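Long-range contacts in single-stranded DNA-binding protein (Mycobacterium smegmatis, PDB 5GQO), which probably binds single-stranded DNA through an OB-fold domain that assembles as a tetramer: residues Val30-Pro38 against Tyr49-Ser57; Ser95-Asn105 against Ser117-Asp128. One frame throughout, in Å; residues are numbered along the deposited sequence.

Contact 1: Val30-Pro38 against Tyr49-Ser57; sequences VVGNIITNP and YKFRVASNS
Asn33 and Ala54 form an antiparallel hydrogen-bonded pair, Asn33 N to Ala54 O and Ala54 N to Asn33 O both measuring 2.9 Å. The ladder goes on with Ile35 N to Arg52 O, after which a side chain replaces the main-chain acceptor: Arg52 N donates to Thr36 OG1 at 3.1 Å. With chi1 at 62°, Thr36 OG1 lies between its own N and carbonyl carbon, turned to the Arg52 N-H, while CG2 rests on Arg52 CB. At the other end Ser55 OG donates to Val31 O (2.6 Å) and accepts from a water that also takes the Val31 N-H, so the hydroxyl spans both polar groups of Val31 where the chain turns at Gly32.

Two faces separate the side chains. On one, Ile34 lies over the Phe51 ring, its CD1 4.0 Å above the plane and offset toward the rim. Phe51 CG stands between N and carbonyl carbon (chi1 49°), and the ring lies with CD1 and CE1 against Ile34; Val86 of helix 80-89 also touches it. Pro38 CG packs on Phe51 CB at 3.8 Å. On the face Ala54 shares with Asn33, Ile35 CG2 approaches Ala54 CB (3.8 Å), and Ile35 CD1 reaches Arg52 CG. The Arg52 chain then bends away, and its NE bonds to Thr75 OG1. Paired strands 33-43 and 46-55, with one face turned inward, form a beta hairpin of the OB-fold barrel.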
loop_
_atom_site.group_PDB
_atom_site.type_symbol
_atom_site.label_atom_id
_atom_site.label_comp_id
_atom_site.label_asym_id
_atom_site.label_seq_id
_atom_site.Cartn_x
_atom_site.Cartn_y
_atom_site.Cartn_z
ATOM N N VAL B 30 -2.664 1.626 7.859
ATOM C CA VAL B 30 -3.829 2.380 8.310
ATOM C C VAL B 30 -3.388 3.545 9.197
ATOM O O VAL B 30 -2.466 3.428 9.989
ATOM C CB VAL B 30 -4.882 1.500 9.043
ATOM C CG1 VAL B 30 -4.345 0.902 10.337
ATOM C CG2 VAL B 30 -6.142 2.294 9.339
ATOM N N VAL B 31 -4.060 4.661 9.032
ATOM C CA VAL B 31 -3.814 5.853 9.834
ATOM C C VAL B 31 -5.131 6.181 10.567
ATOM O O VAL B 31 -6.184 6.203 9.956
ATOM C CB VAL B 31 -3.441 7.030 8.923
ATOM C CG1 VAL B 31 -3.403 8.304 9.720
ATOM C CG2 VAL B 31 -2.122 6.751 8.199
ATOM N N GLY B 32 -5.089 6.397 11.871
ATOM C CA GLY B 32 -6.315 6.674 12.600
ATOM C C GLY B 32 -6.049 6.919 14.073
ATOM O O GLY B 32 -5.164 7.685 14.434
ATOM N N ASN B 33 -6.824 6.243 14.910
ATOM C CA ASN B 33 -6.788 6.405 16.348
ATOM C C ASN B 33 -6.994 5.075 17.026
ATOM O O ASN B 33 -7.816 4.275 16.574
ATOM C CB ASN B 33 -7.911 7.340 16.795
ATOM C CG ASN B 33 -7.676 8.737 16.344
ATOM O OD1 ASN B 33 -8.006 9.092 15.223
ATOM N ND2 ASN B 33 -7.025 9.524 17.188
ATOM N N ILE B 34 -6.275 4.858 18.110
ATOM C CA ILE B 34 -6.527 3.724 18.954
ATOM C C ILE B 34 -7.834 4.031 19.651
ATOM O O ILE B 34 -7.993 5.128 20.179
ATOM C CB ILE B 34 -5.429 3.580 19.998
ATOM C CG1 ILE B 34 -4.078 3.435 19.307
ATOM C CG2 ILE B 34 -5.690 2.381 20.887
ATOM C CD1 ILE B 34 -2.906 3.303 20.254
ATOM N N ILE B 35 -8.776 3.084 19.659
ATOM C CA ILE B 35 -10.080 3.335 20.278
ATOM C C ILE B 35 -10.423 2.359 21.382
ATOM O O ILE B 35 -11.530 2.384 21.907
ATOM C CB ILE B 35 -11.192 3.292 19.241
ATOM C CG1 ILE B 35 -11.177 1.958 18.497
ATOM C CG2 ILE B 35 -11.045 4.454 18.274
ATOM C CD1 ILE B 35 -12.487 1.657 17.858
ATOM N N THR B 36 -9.502 1.474 21.742
ATOM C CA THR B 36 -9.681 0.687 22.972
ATOM C C THR B 36 -8.452 0.783 23.854
ATOM O O THR B 36 -7.387 1.208 23.411
ATOM C CB THR B 36 -9.914 -0.796 22.691
ATOM O OG1 THR B 36 -8.759 -1.318 22.025
ATOM C CG2 THR B 36 -11.178 -1.007 21.889
ATOM N N ASN B 37 -8.613 0.369 25.110
ATOM C CA ASN B 37 -7.452 0.226 25.988
ATOM C C ASN B 37 -6.685 -0.996 25.575
ATOM O O ASN B 37 -7.229 -2.111 25.546
ATOM C CB ASN B 37 -7.812 0.142 27.470
ATOM C CG ASN B 37 -8.310 1.453 27.983
ATOM O OD1 ASN B 37 -7.570 2.449 27.989
ATOM N ND2 ASN B 37 -9.580 1.503 28.308
ATOM N N PRO B 38 -5.417 -0.806 25.254
ATOM C CA PRO B 38 -4.702 -1.960 24.805
ATOM C C PRO B 38 -4.568 -3.050 25.872
ATOM O O PRO B 38 -4.605 -2.779 27.062
ATOM C CB PRO B 38 -3.351 -1.400 24.435
ATOM C CG PRO B 38 -3.611 0.007 24.065
ATOM C CD PRO B 38 -4.688 0.446 25.003
ATOM N N TYR B 49 0.868 -6.933 22.415
ATOM C CA TYR B 49 0.103 -5.777 22.800
ATOM C C TYR B 49 -0.819 -5.471 21.674
ATOM O O TYR B 49 -0.413 -5.235 20.544
ATOM C CB TYR B 49 1.051 -4.643 23.019
ATOM C CG TYR B 49 0.513 -3.522 23.840
ATOM C CD1 TYR B 49 0.231 -3.701 25.182
ATOM C CD2 TYR B 49 0.344 -2.249 23.293
ATOM C CE1 TYR B 49 -0.235 -2.650 25.949
ATOM C CE2 TYR B 49 -0.112 -1.199 24.043
ATOM C CZ TYR B 49 -0.405 -1.402 25.372
ATOM O OH TYR B 49 -0.846 -0.359 26.142
ATOM N N LYS B 50 -2.096 -5.491 21.968
ATOM C CA LYS B 50 -3.057 -5.428 20.940
ATOM C C LYS B 50 -4.187 -4.480 21.265
ATOM O O LYS B 50 -4.530 -4.254 22.422
ATOM C CB LYS B 50 -3.585 -6.814 20.676
ATOM C CG LYS B 50 -4.340 -7.451 21.798
ATOM C CD LYS B 50 -5.140 -8.631 21.281
ATOM C CE LYS B 50 -6.531 -8.228 20.806
ATOM N NZ LYS B 50 -7.297 -9.368 20.212
ATOM N N PHE B 51 -4.791 -3.928 20.229
ATOM C CA PHE B 51 -5.742 -2.859 20.426
ATOM C C PHE B 51 -6.496 -2.655 19.172
ATOM O O PHE B 51 -6.161 -3.201 18.113
ATOM C CB PHE B 51 -4.992 -1.572 20.869
ATOM C CG PHE B 51 -3.788 -1.208 20.020
ATOM C CD1 PHE B 51 -3.946 -0.438 18.920
ATOM C CD2 PHE B 51 -2.534 -1.647 20.317
ATOM C CE1 PHE B 51 -2.870 -0.106 18.090
ATOM C CE2 PHE B 51 -1.434 -1.296 19.519
ATOM C CZ PHE B 51 -1.612 -0.545 18.386
ATOM N N ARG B 52 -7.523 -1.834 19.258
ATOM C CA ARG B 52 -8.406 -1.608 18.124
ATOM C C ARG B 52 -8.133 -0.225 17.540
ATOM O O ARG B 52 -7.861 0.715 18.282
ATOM C CB ARG B 52 -9.796 -1.666 18.687
ATOM C CG ARG B 52 -10.892 -2.063 17.733
ATOM C CD ARG B 52 -11.428 -3.415 18.087
ATOM N NE ARG B 52 -11.535 -4.157 16.854
ATOM C CZ ARG B 52 -12.490 -3.951 15.959
ATOM N NH1 ARG B 52 -12.510 -4.683 14.844
ATOM N NH2 ARG B 52 -13.435 -3.029 16.187
ATOM N N VAL B 53 -8.164 -0.114 16.211
ATOM C CA VAL B 53 -7.905 1.156 15.517
ATOM C C VAL B 53 -9.080 1.506 14.606
ATOM O O VAL B 53 -9.596 0.639 13.897
ATOM C CB VAL B 53 -6.613 1.153 14.670
ATOM C CG1 VAL B 53 -6.467 2.482 13.910
ATOM C CG2 VAL B 53 -5.406 0.967 15.557
ATOM N N ALA B 54 -9.472 2.780 14.658
ATOM C CA ALA B 54 -10.467 3.358 13.759
ATOM C C ALA B 54 -9.769 4.324 12.849
ATOM O O ALA B 54 -8.924 5.141 13.276
ATOM C CB ALA B 54 -11.504 4.105 14.535
ATOM N N SER B 55 -10.101 4.236 11.576
ATOM C CA SER B 55 -9.522 5.155 10.639
ATOM C C SER B 55 -10.299 6.437 10.474
ATOM O O SER B 55 -11.513 6.420 10.255
ATOM C CB SER B 55 -9.379 4.548 9.286
ATOM O OG SER B 55 -8.180 5.093 8.762
ATOM N N ASN B 56 -9.514 7.521 10.462
ATOM C CA ASN B 56 -9.959 8.920 10.330
ATOM C C ASN B 56 -10.544 9.350 8.925
ATOM O O ASN B 56 -10.146 10.394 8.374
ATOM C CB ASN B 56 -8.811 9.877 10.844
ATOM C CG ASN B 56 -7.565 9.931 9.917
ATOM O OD1 ASN B 56 -7.409 9.152 8.972
ATOM N ND2 ASN B 56 -6.688 10.889 10.183
ATOM N N SER B 57 -11.506 8.593 8.380
ATOM C CA SER B 57 -12.037 8.927 7.053
ATOM C C SER B 57 -13.015 10.083 7.196
ATOM O O SER B 57 -13.570 10.298 8.280
ATOM C CB SER B 57 -12.738 7.759 6.378
ATOM O OG SER B 57 -12.760 7.985 4.972
HETATM O O HOH W 1 -5.800 5.046 6.671
#

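Contact 2: Ser95-Asn105 against Ser117-Asp128; sequences SVVVVGHLYTN and SVEVRATAVGPD
Tyr103 and Arg121 meet on the face they share with Glu119: Arg121 CB sits at the edge of the phenol ring, 3.6 Å from Tyr103 CE2, and the bent arginine chain brings its guanidinium back so that Tyr103 CE2 lies over its face, the planes 27° apart. A water donates to Tyr103 OH and is held weakly by Arg121 NE; Glu25 is the stronger partner of that hydroxyl. The strands carrying them are joined by paired main-chain bonds, such as Glu119 N to Tyr103 O (2.9 Å, N-H...O 172°).

On the reverse face Leu102 CD1 packs against Val120 CG2 (3.8 Å), and Val98 CG1 against Val120 CG1 (4.0 Å). A classic beta bulge interrupts the ladder: Val99 O accepts from Thr123 N (2.8 Å) and Ala124 N (3.2 Å), and the register slips by one. Here both chains turn, at Gly100 and Thr123, curling into the OB-fold barrel: strand 95-99 lies at 85° to strand 117-122. Beyond the bulge Val96 CG1 touches Val125 CG1 at 3.6 Å, and Asp128 N donates to Ser95 OG. Ser130 and a salt bridge to Arg131 position Asp128, while Val97 packs on Val97 of the third subunit.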
loop_
_atom_site.group_PDB
_atom_site.type_symbol
_atom_site.label_atom_id
_atom_site.label_comp_id
_atom_site.label_asym_id
_atom_site.label_seq_id
_atom_site.Cartn_x
_atom_site.Cartn_y
_atom_site.Cartn_z
ATOM N N SER B 95 -3.583 9.157 18.286
ATOM C CA SER B 95 -3.570 9.082 16.847
ATOM C C SER B 95 -2.450 8.132 16.506
ATOM O O SER B 95 -1.469 8.148 17.206
ATOM C CB SER B 95 -3.272 10.465 16.291
ATOM O OG SER B 95 -1.875 10.681 16.446
ATOM N N VAL B 96 -2.607 7.298 15.474
ATOM C CA VAL B 96 -1.602 6.291 15.114
ATOM C C VAL B 96 -1.401 6.126 13.632
ATOM O O VAL B 96 -2.349 6.244 12.843
ATOM C CB VAL B 96 -1.994 4.819 15.475
ATOM C CG1 VAL B 96 -1.090 4.230 16.474
ATOM C CG2 VAL B 96 -3.435 4.671 15.878
ATOM N N VAL B 97 -0.181 5.727 13.282
ATOM C CA VAL B 97 0.163 5.225 11.953
ATOM C C VAL B 97 0.535 3.773 12.178
ATOM O O VAL B 97 1.403 3.501 13.003
ATOM C CB VAL B 97 1.376 5.962 11.397
ATOM C CG1 VAL B 97 1.775 5.434 10.032
ATOM C CG2 VAL B 97 1.045 7.417 11.260
ATOM N N VAL B 98 -0.110 2.861 11.467
ATOM C CA VAL B 98 0.165 1.432 11.602
ATOM C C VAL B 98 0.527 0.821 10.237
ATOM O O VAL B 98 -0.236 0.941 9.258
ATOM C CB VAL B 98 -1.061 0.682 12.099
ATOM C CG1 VAL B 98 -0.769 -0.789 12.140
ATOM C CG2 VAL B 98 -1.465 1.181 13.466
ATOM N N VAL B 99 1.671 0.150 10.194
ATOM C CA VAL B 99 2.123 -0.549 9.030
ATOM C C VAL B 99 2.343 -2.024 9.357
ATOM O O VAL B 99 2.881 -2.322 10.403
ATOM C CB VAL B 99 3.436 0.003 8.557
ATOM C CG1 VAL B 99 3.901 -0.726 7.285
ATOM C CG2 VAL B 99 3.267 1.468 8.285
ATOM N N GLY B 100 1.909 -2.934 8.473
ATOM C CA GLY B 100 2.192 -4.350 8.662
ATOM C C GLY B 100 1.573 -5.239 7.600
ATOM O O GLY B 100 1.610 -4.935 6.428
ATOM N N HIS B 101 0.949 -6.323 8.026
ATOM C CA HIS B 101 0.338 -7.244 7.102
ATOM C C HIS B 101 -1.026 -7.587 7.591
ATOM O O HIS B 101 -1.236 -7.701 8.785
ATOM C CB HIS B 101 1.227 -8.478 6.898
ATOM C CG HIS B 101 2.572 -8.139 6.350
ATOM N ND1 HIS B 101 2.807 -7.957 5.003
ATOM C CD2 HIS B 101 3.754 -7.947 6.964
ATOM C CE1 HIS B 101 4.077 -7.647 4.804
ATOM N NE2 HIS B 101 4.676 -7.662 5.978
ATOM N N LEU B 102 -1.965 -7.755 6.668
ATOM C CA LEU B 102 -3.369 -7.994 7.051
ATOM C C LEU B 102 -3.792 -9.471 6.967
ATOM O O LEU B 102 -3.374 -10.166 6.042
ATOM C CB LEU B 102 -4.243 -7.164 6.111
ATOM C CG LEU B 102 -5.705 -6.992 6.514
ATOM C CD1 LEU B 102 -5.813 -6.192 7.792
ATOM C CD2 LEU B 102 -6.351 -6.250 5.389
ATOM N N TYR B 103 -4.619 -9.917 7.898
ATOM C CA TYR B 103 -4.965 -11.350 8.087
ATOM C C TYR B 103 -6.417 -11.410 8.397
ATOM O O TYR B 103 -6.930 -10.481 9.007
ATOM C CB TYR B 103 -4.217 -12.045 9.300
ATOM C CG TYR B 103 -2.760 -12.135 9.026
ATOM C CD1 TYR B 103 -2.258 -13.108 8.123
ATOM C CD2 TYR B 103 -1.854 -11.203 9.570
ATOM C CE1 TYR B 103 -0.892 -13.175 7.792
ATOM C CE2 TYR B 103 -0.471 -11.263 9.235
ATOM C CZ TYR B 103 0.000 -12.240 8.339
ATOM O OH TYR B 103 1.336 -12.278 8.010
ATOM N N THR B 104 -7.092 -12.493 7.994
ATOM C CA THR B 104 -8.408 -12.793 8.558
ATOM C C THR B 104 -8.271 -14.059 9.396
ATOM O O THR B 104 -7.686 -15.053 8.982
ATOM C CB THR B 104 -9.566 -12.948 7.497
ATOM O OG1 THR B 104 -9.048 -13.367 6.258
ATOM C CG2 THR B 104 -10.270 -11.641 7.201
ATOM N N ASN B 105 -8.898 -14.016 10.548
ATOM C CA ASN B 105 -9.003 -15.135 11.459
ATOM C C ASN B 105 -10.435 -15.552 11.572
ATOM O O ASN B 105 -11.254 -14.721 11.984
ATOM C CB ASN B 105 -8.578 -14.642 12.819
ATOM C CG ASN B 105 -7.205 -15.076 13.189
ATOM O OD1 ASN B 105 -6.456 -15.663 12.392
ATOM N ND2 ASN B 105 -6.836 -14.740 14.412
ATOM N N SER B 117 -12.537 -12.325 12.088
ATOM C CA SER B 117 -12.052 -10.988 12.446
ATOM C C SER B 117 -10.807 -10.605 11.643
ATOM O O SER B 117 -9.944 -11.433 11.370
ATOM C CB SER B 117 -11.723 -10.923 13.933
ATOM O OG SER B 117 -10.458 -11.527 14.212
ATOM N N VAL B 118 -10.725 -9.332 11.292
ATOM C CA VAL B 118 -9.671 -8.830 10.445
ATOM C C VAL B 118 -8.622 -8.153 11.294
ATOM O O VAL B 118 -8.941 -7.324 12.125
ATOM C CB VAL B 118 -10.266 -7.905 9.382
ATOM C CG1 VAL B 118 -10.116 -6.469 9.755
ATOM C CG2 VAL B 118 -9.592 -8.178 8.051
ATOM N N GLU B 119 -7.368 -8.580 11.147
ATOM C CA GLU B 119 -6.324 -8.182 12.074
ATOM C C GLU B 119 -5.054 -7.834 11.366
ATOM O O GLU B 119 -4.766 -8.374 10.301
ATOM C CB GLU B 119 -6.019 -9.319 13.039
ATOM C CG GLU B 119 -7.172 -9.640 13.978
ATOM C CD GLU B 119 -6.847 -10.799 14.889
ATOM O OE1 GLU B 119 -5.660 -11.001 15.206
ATOM O OE2 GLU B 119 -7.780 -11.517 15.271
ATOM N N VAL B 120 -4.286 -6.944 11.975
ATOM C CA VAL B 120 -3.035 -6.536 11.424
ATOM C C VAL B 120 -1.873 -7.056 12.257
ATOM O O VAL B 120 -1.854 -6.868 13.476
ATOM C CB VAL B 120 -2.945 -4.995 11.420
ATOM C CG1 VAL B 120 -1.593 -4.530 10.870
ATOM C CG2 VAL B 120 -4.087 -4.409 10.642
ATOM N N ARG B 121 -0.911 -7.715 11.621
ATOM C CA ARG B 121 0.341 -8.008 12.310
ATOM C C ARG B 121 1.243 -6.825 12.029
ATOM O O ARG B 121 1.851 -6.753 10.949
ATOM C CB ARG B 121 1.013 -9.294 11.808
ATOM C CG ARG B 121 2.459 -9.477 12.288
ATOM C CD ARG B 121 2.625 -10.808 12.963
ATOM N NE ARG B 121 2.978 -11.850 12.008
ATOM C CZ ARG B 121 2.316 -13.018 11.844
ATOM N NH1 ARG B 121 1.224 -13.367 12.555
ATOM N NH2 ARG B 121 2.782 -13.861 10.941
ATOM N N ALA B 122 1.369 -5.934 13.009
ATOM C CA ALA B 122 2.117 -4.713 12.803
ATOM C C ALA B 122 3.598 -4.953 12.796
ATOM O O ALA B 122 4.109 -5.796 13.528
ATOM C CB ALA B 122 1.761 -3.674 13.860
ATOM N N THR B 123 4.263 -4.190 11.945
ATOM C CA THR B 123 5.705 -4.115 11.777
ATOM C C THR B 123 6.271 -2.779 12.264
ATOM O O THR B 123 7.398 -2.705 12.684
ATOM C CB THR B 123 5.942 -4.209 10.230
ATOM O OG1 THR B 123 6.160 -5.570 9.883
ATOM C CG2 THR B 123 7.110 -3.354 9.704
ATOM N N ALA B 124 5.503 -1.705 12.120
ATOM C CA ALA B 124 5.894 -0.400 12.609
ATOM C C ALA B 124 4.631 0.335 13.015
ATOM O O ALA B 124 3.603 0.223 12.369
ATOM C CB ALA B 124 6.631 0.363 11.544
ATOM N N VAL B 125 4.686 0.987 14.159
ATOM C CA VAL B 125 3.615 1.785 14.631
ATOM C C VAL B 125 4.248 3.045 15.169
ATOM O O VAL B 125 5.321 3.017 15.753
ATOM C CB VAL B 125 2.867 1.114 15.774
ATOM C CG1 VAL B 125 1.713 1.999 16.270
ATOM C CG2 VAL B 125 2.313 -0.203 15.337
ATOM N N GLY B 126 3.579 4.155 14.975
ATOM C CA GLY B 126 4.050 5.409 15.512
ATOM C C GLY B 126 2.848 6.282 15.721
ATOM O O GLY B 126 1.796 6.030 15.140
ATOM N N PRO B 127 2.991 7.331 16.533
ATOM C CA PRO B 127 2.004 8.386 16.609
ATOM C C PRO B 127 1.974 9.187 15.264
ATOM O O PRO B 127 2.972 9.252 14.562
ATOM C CB PRO B 127 2.535 9.231 17.756
ATOM C CG PRO B 127 3.994 9.084 17.680
ATOM C CD PRO B 127 4.185 7.659 17.316
ATOM N N ASP B 128 0.847 9.776 14.922
ATOM C CA ASP B 128 0.710 10.544 13.661
ATOM C C ASP B 128 1.117 11.955 13.965
ATOM O O ASP B 128 0.357 12.667 14.617
ATOM C CB ASP B 128 -0.748 10.499 13.168
ATOM C CG ASP B 128 -0.979 11.240 11.840
ATOM O OD1 ASP B 128 -0.047 11.843 11.284
ATOM O OD2 ASP B 128 -2.126 11.188 11.327
HETATM O O HOH W 2 3.760 -10.917 8.927
#

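Both contacts are antiparallel pairings in one curled sheet, their centres about 9 Å apart, and strand 27-31 lies beside strand 95-105. Val30 O to Val98 N and Gly32 O to Val96 N, each 2.8 Å, are probable hydrogen bonds joining them. Buried residues number 7 of 16 touching in contact 1 and 13 of 23 in contact 2, whose 117-122 end carries the exposed Arg121. Both reach helix 80-89, contact 1 with the rings of Tyr49 and Phe51, contact 2 with the side chains of Ala122 and Val125. Contact 1 has three main-chain bonds and two involving hydroxyls; contact 2 has eleven and one. Arg131 serves both, through Asn33 and Asp128. Each touches the second and third subunits.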